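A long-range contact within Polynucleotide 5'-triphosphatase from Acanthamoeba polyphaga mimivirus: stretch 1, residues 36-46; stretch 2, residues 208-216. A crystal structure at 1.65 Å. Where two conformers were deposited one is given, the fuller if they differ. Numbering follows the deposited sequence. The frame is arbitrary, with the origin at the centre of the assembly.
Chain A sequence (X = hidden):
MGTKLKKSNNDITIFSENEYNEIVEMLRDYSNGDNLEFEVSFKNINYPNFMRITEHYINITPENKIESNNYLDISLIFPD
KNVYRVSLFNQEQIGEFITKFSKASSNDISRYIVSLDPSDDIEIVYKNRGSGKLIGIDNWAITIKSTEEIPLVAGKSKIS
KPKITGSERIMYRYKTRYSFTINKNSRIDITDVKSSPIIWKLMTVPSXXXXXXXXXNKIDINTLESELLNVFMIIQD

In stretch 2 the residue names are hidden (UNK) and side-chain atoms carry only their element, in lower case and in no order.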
# COMPACT_ATOMS: atom_id res chain seq x y z
N LEU A 36 -1.44 -4.42 12.62
CA LEU A 36 -2.31 -4.94 11.57
C LEU A 36 -2.96 -3.75 10.85
O LEU A 36 -3.22 -2.71 11.46
CB LEU A 36 -3.37 -5.88 12.14
CG LEU A 36 -2.90 -7.21 12.73
CD1 LEU A 36 -4.06 -7.91 13.45
CD2 LEU A 36 -2.36 -8.12 11.64
N GLU A 37 -3.09 -3.87 9.53
CA GLU A 37 -3.71 -2.84 8.69
C GLU A 37 -4.90 -3.50 8.06
O GLU A 37 -4.88 -4.71 7.89
CB GLU A 37 -2.74 -2.36 7.62
CG GLU A 37 -1.50 -1.61 8.18
CD GLU A 37 -1.81 -0.46 9.16
OE1 GLU A 37 -2.86 0.22 9.04
OE2 GLU A 37 -0.98 -0.24 10.06
N PHE A 38 -5.93 -2.73 7.75
CA PHE A 38 -7.15 -3.28 7.16
C PHE A 38 -7.39 -2.46 5.89
O PHE A 38 -7.58 -1.24 5.95
CB PHE A 38 -8.30 -3.15 8.16
CG PHE A 38 -9.58 -3.80 7.71
CD1 PHE A 38 -10.43 -3.14 6.81
CD2 PHE A 38 -9.97 -5.03 8.23
CE1 PHE A 38 -11.66 -3.69 6.42
CE2 PHE A 38 -11.22 -5.61 7.85
CZ PHE A 38 -12.06 -4.93 6.94
N GLU A 39 -7.55 -3.17 4.78
CA GLU A 39 -7.67 -2.54 3.48
C GLU A 39 -8.70 -3.21 2.59
O GLU A 39 -8.79 -4.44 2.60
CB GLU A 39 -6.26 -2.67 2.84
CG GLU A 39 -6.09 -2.42 1.36
CD GLU A 39 -4.65 -2.66 0.89
OE1 GLU A 39 -3.74 -1.93 1.35
OE2 GLU A 39 -4.43 -3.56 0.06
N VAL A 40 -9.48 -2.41 1.88
CA VAL A 40 -10.41 -2.97 0.89
C VAL A 40 -9.82 -2.53 -0.45
O VAL A 40 -9.72 -1.35 -0.72
CB VAL A 40 -11.84 -2.48 1.03
CG1 VAL A 40 -12.74 -3.20 -0.00
CG2 VAL A 40 -12.37 -2.78 2.42
N SER A 41 -9.43 -3.50 -1.27
CA SER A 41 -8.80 -3.23 -2.57
C SER A 41 -9.83 -3.38 -3.69
O SER A 41 -10.49 -4.42 -3.79
CB SER A 41 -7.61 -4.18 -2.78
OG SER A 41 -7.07 -4.07 -4.10
N PHE A 42 -10.00 -2.33 -4.48
CA PHE A 42 -10.96 -2.33 -5.60
C PHE A 42 -10.25 -2.79 -6.84
O PHE A 42 -9.18 -2.29 -7.17
CB PHE A 42 -11.58 -0.95 -5.81
CG PHE A 42 -12.50 -0.53 -4.72
CD1 PHE A 42 -12.00 -0.09 -3.48
CD2 PHE A 42 -13.90 -0.61 -4.90
CE1 PHE A 42 -12.89 0.26 -2.41
CE2 PHE A 42 -14.79 -0.25 -3.82
CZ PHE A 42 -14.27 0.18 -2.60
N LYS A 43 -10.82 -3.80 -7.51
CA LYS A 43 -10.18 -4.34 -8.72
C LYS A 43 -10.69 -3.69 -10.00
O LYS A 43 -11.65 -2.94 -9.99
CB LYS A 43 -10.36 -5.87 -8.77
CG LYS A 43 -9.93 -6.62 -7.49
CD LYS A 43 -8.48 -6.32 -7.10
CE LYS A 43 -8.07 -6.98 -5.81
NZ LYS A 43 -6.72 -6.54 -5.35
N ASN A 44 -9.97 -3.95 -11.11
CA ASN A 44 -10.30 -3.45 -12.45
C ASN A 44 -10.33 -1.95 -12.58
O ASN A 44 -11.29 -1.37 -13.10
CB ASN A 44 -11.63 -4.03 -12.96
CG ASN A 44 -11.60 -5.52 -13.08
OD1 ASN A 44 -10.54 -6.11 -13.30
ND2 ASN A 44 -12.76 -6.14 -12.92
N ILE A 45 -9.36 -1.29 -11.93
CA ILE A 45 -9.27 0.16 -12.03
C ILE A 45 -8.30 0.47 -13.17
O ILE A 45 -7.16 -0.02 -13.18
CB ILE A 45 -8.73 0.79 -10.71
CG1 ILE A 45 -9.63 0.40 -9.51
CG2 ILE A 45 -8.59 2.32 -10.88
CD1 ILE A 45 -11.10 0.74 -9.65
N ASN A 46 -8.82 1.14 -14.20
CA ASN A 46 -8.02 1.49 -15.36
C ASN A 46 -7.90 3.00 -15.46
O ASN A 46 -8.39 3.69 -14.58
CB ASN A 46 -8.60 0.79 -16.58
CG ASN A 46 -8.53 -0.72 -16.43
OD1 ASN A 46 -7.44 -1.28 -16.25
ND2 ASN A 46 -9.69 -1.37 -16.38
N UNK A 208 -0.12 0.83 -13.94
CA UNK A 208 -1.34 0.12 -13.55
C UNK A 208 -1.94 1.11 -12.54
O UNK A 208 -1.31 2.13 -12.20
c UNK A 208 -1.13 -1.30 -12.97
n UNK A 208 -0.66 -1.72 -10.64
c UNK A 208 -0.16 -1.34 -11.81
o UNK A 208 1.04 -1.07 -11.96
N UNK A 209 -3.21 0.91 -12.19
CA UNK A 209 -3.92 1.79 -11.25
C UNK A 209 -4.53 1.01 -10.12
O UNK A 209 -5.10 -0.05 -10.34
c UNK A 209 -4.33 2.78 -14.50
o UNK A 209 -2.33 5.21 -16.39
c UNK A 209 -4.96 2.63 -12.04
c UNK A 209 -3.02 5.23 -14.09
c UNK A 209 -3.69 4.60 -13.04
c UNK A 209 -4.36 3.37 -13.22
c UNK A 209 -3.63 3.40 -15.57
c UNK A 209 -3.00 4.61 -15.35
N UNK A 210 -4.35 1.51 -8.90
CA UNK A 210 -4.80 0.82 -7.68
C UNK A 210 -5.65 1.74 -6.83
O UNK A 210 -5.30 2.90 -6.64
c UNK A 210 -1.59 -1.35 -7.06
o UNK A 210 -1.17 -0.88 -5.98
o UNK A 210 -1.00 -2.26 -7.69
c UNK A 210 -3.57 0.32 -6.90
c UNK A 210 -2.86 -0.81 -7.68
N UNK A 211 -6.75 1.21 -6.29
CA UNK A 211 -7.67 1.99 -5.46
C UNK A 211 -7.96 1.20 -4.20
O UNK A 211 -8.31 0.01 -4.25
c UNK A 211 -9.01 2.23 -6.17
c UNK A 211 -10.17 2.86 -5.38
c UNK A 211 -9.85 4.30 -4.96
c UNK A 211 -11.45 2.85 -6.22
N UNK A 212 -7.77 1.84 -3.05
CA UNK A 212 -8.06 1.15 -1.80
C UNK A 212 -8.71 2.05 -0.79
O UNK A 212 -8.56 3.26 -0.85
c UNK A 212 -4.76 0.37 -2.54
o UNK A 212 -4.36 -0.17 -3.58
c UNK A 212 -5.90 -0.30 -1.81
o UNK A 212 -4.27 1.42 -2.09
c UNK A 212 -6.78 0.68 -1.09
N UNK A 213 -9.52 1.46 0.08
CA UNK A 213 -10.11 2.19 1.21
C UNK A 213 -9.40 1.57 2.41
O UNK A 213 -9.62 0.39 2.73
c UNK A 213 -13.65 2.04 2.84
c UNK A 213 -12.25 2.56 2.61
c UNK A 213 -11.64 1.98 1.32
c UNK A 213 -12.24 4.08 2.57
N UNK A 214 -8.52 2.34 3.06
CA UNK A 214 -7.77 1.84 4.22
C UNK A 214 -8.29 2.46 5.51
O UNK A 214 -8.55 3.66 5.56
o UNK A 214 -3.51 1.55 3.68
c UNK A 214 -6.26 2.15 4.08
c UNK A 214 -5.68 1.89 2.70
c UNK A 214 -4.28 1.31 2.72
o UNK A 214 -3.94 0.60 1.75
N UNK A 215 -8.40 1.64 6.56
CA UNK A 215 -8.87 2.11 7.87
C UNK A 215 -7.71 2.75 8.65
O UNK A 215 -6.54 2.36 8.50
c UNK A 215 -11.79 1.45 7.77
c UNK A 215 -9.47 0.98 8.71
c UNK A 215 -11.29 -0.60 9.05
c UNK A 215 -10.74 0.40 8.08
N UNK A 216 -8.08 3.76 9.43
CA UNK A 216 -7.17 4.48 10.34
C UNK A 216 -7.54 3.96 11.75
O UNK A 216 -6.67 3.78 12.61
c UNK A 216 -6.56 6.79 11.34
c UNK A 216 -6.95 6.52 8.85
c UNK A 216 -7.38 7.96 8.55
c UNK A 216 -7.36 6.02 10.23
O HOH W 1 -5.22 0.04 7.97
O HOH W 2 -4.40 1.52 11.22
O HOH W 3 -6.72 -1.65 -6.79
O HOH W 4 -5.69 -1.65 -12.05
O HOH W 5 -7.17 -2.31 -10.16
O HOH W 6 -4.52 -1.07 -13.88

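Position 208 carries two side-chain carbons, the second bearing one oxygen and one nitrogen, and its side chain makes no contact with stretch 1. A short chain ending in O and N is an amide, so the residue is Asn208.

At position 209 one carbon leads to a six-carbon ring bearing a single oxygen. Its CB lies 3.8 Å from Ile45 CG2, and the ring passes close to the backbone of Asn46. A phenol ring identifies Tyr209, which presents its ring edge to Ile45 O. Three waters fill the space between the backbones here; one of them donates to both Ile45 O (2.5 Å) and Tyr209 O (2.4 Å).

Position 210 has three carbons, the third carrying two oxygens. It points away from stretch 1 and makes no contact with it. The atoms fit a glutamate, Glu210.

Position 211 has four carbons forked at the second, and its CB is 3.9 Å from Ile45 CG1. This is the pattern of leucine, Leu211, which also sets CD2 3.8 Å from Phe42 CB. Its backbone is tied to Phe42 twice, directly through Phe42 N to Leu211 O (2.9 Å) and by a water that accepts from Leu211 N (2.9 Å) and donates to Phe42 O (2.6 Å).

At position 212, three carbons again end in two oxygens, here on the sheet face that carries Glu39 and Ser41. The residue is Glu212; its CG packs 3.8 Å from Glu39 CD and 4.3 Å from Ser41 CB, so the aliphatic part of the chain makes these contacts.

Position 213 repeats the four carbons forked at the second, on the face shared with Val40 and Phe42. Its CB lies 4.3 Å from Phe42 CE1, at the ring edge, and 4.5 Å from Val40 CB. This is Leu213, whose backbone exchanges two hydrogen bonds with Val40, N to O and O to N, both 2.9 Å.

Position 214 has three carbons and two terminal oxygens, one of them very near Glu39. In Glu214, OE2 is 2.6 Å from Glu39 OE1. Two carboxylate oxygens so close would repel if both groups were charged, so one acid probably holds a proton.

Four carbons forked at the second recur at position 215, packed against the Phe38 ring. The residue is Leu215, with CD1 3.5 Å from Phe38 CD1 and its N donating to Phe38 O (3.1 Å).

Position 216 has four carbons forked at the first, one arm two carbons long, and lies beyond the reach of stretch 1. That branching makes it Ile216.

The contact is an antiparallel strand pairing in which alternation sorts the side chains. Leu211 and Leu213 join Val40 and Phe42 on an apolar face, while Glu212 and Glu214 lie with Glu39 and Ser41 on a polar one. Direct backbone hydrogen bonds run from Phe38 to Phe42; beyond them, waters bridge the backbones of Ile45 and Tyr209, whose side chains still meet.

Stretch 2 208-216: NYELELELI
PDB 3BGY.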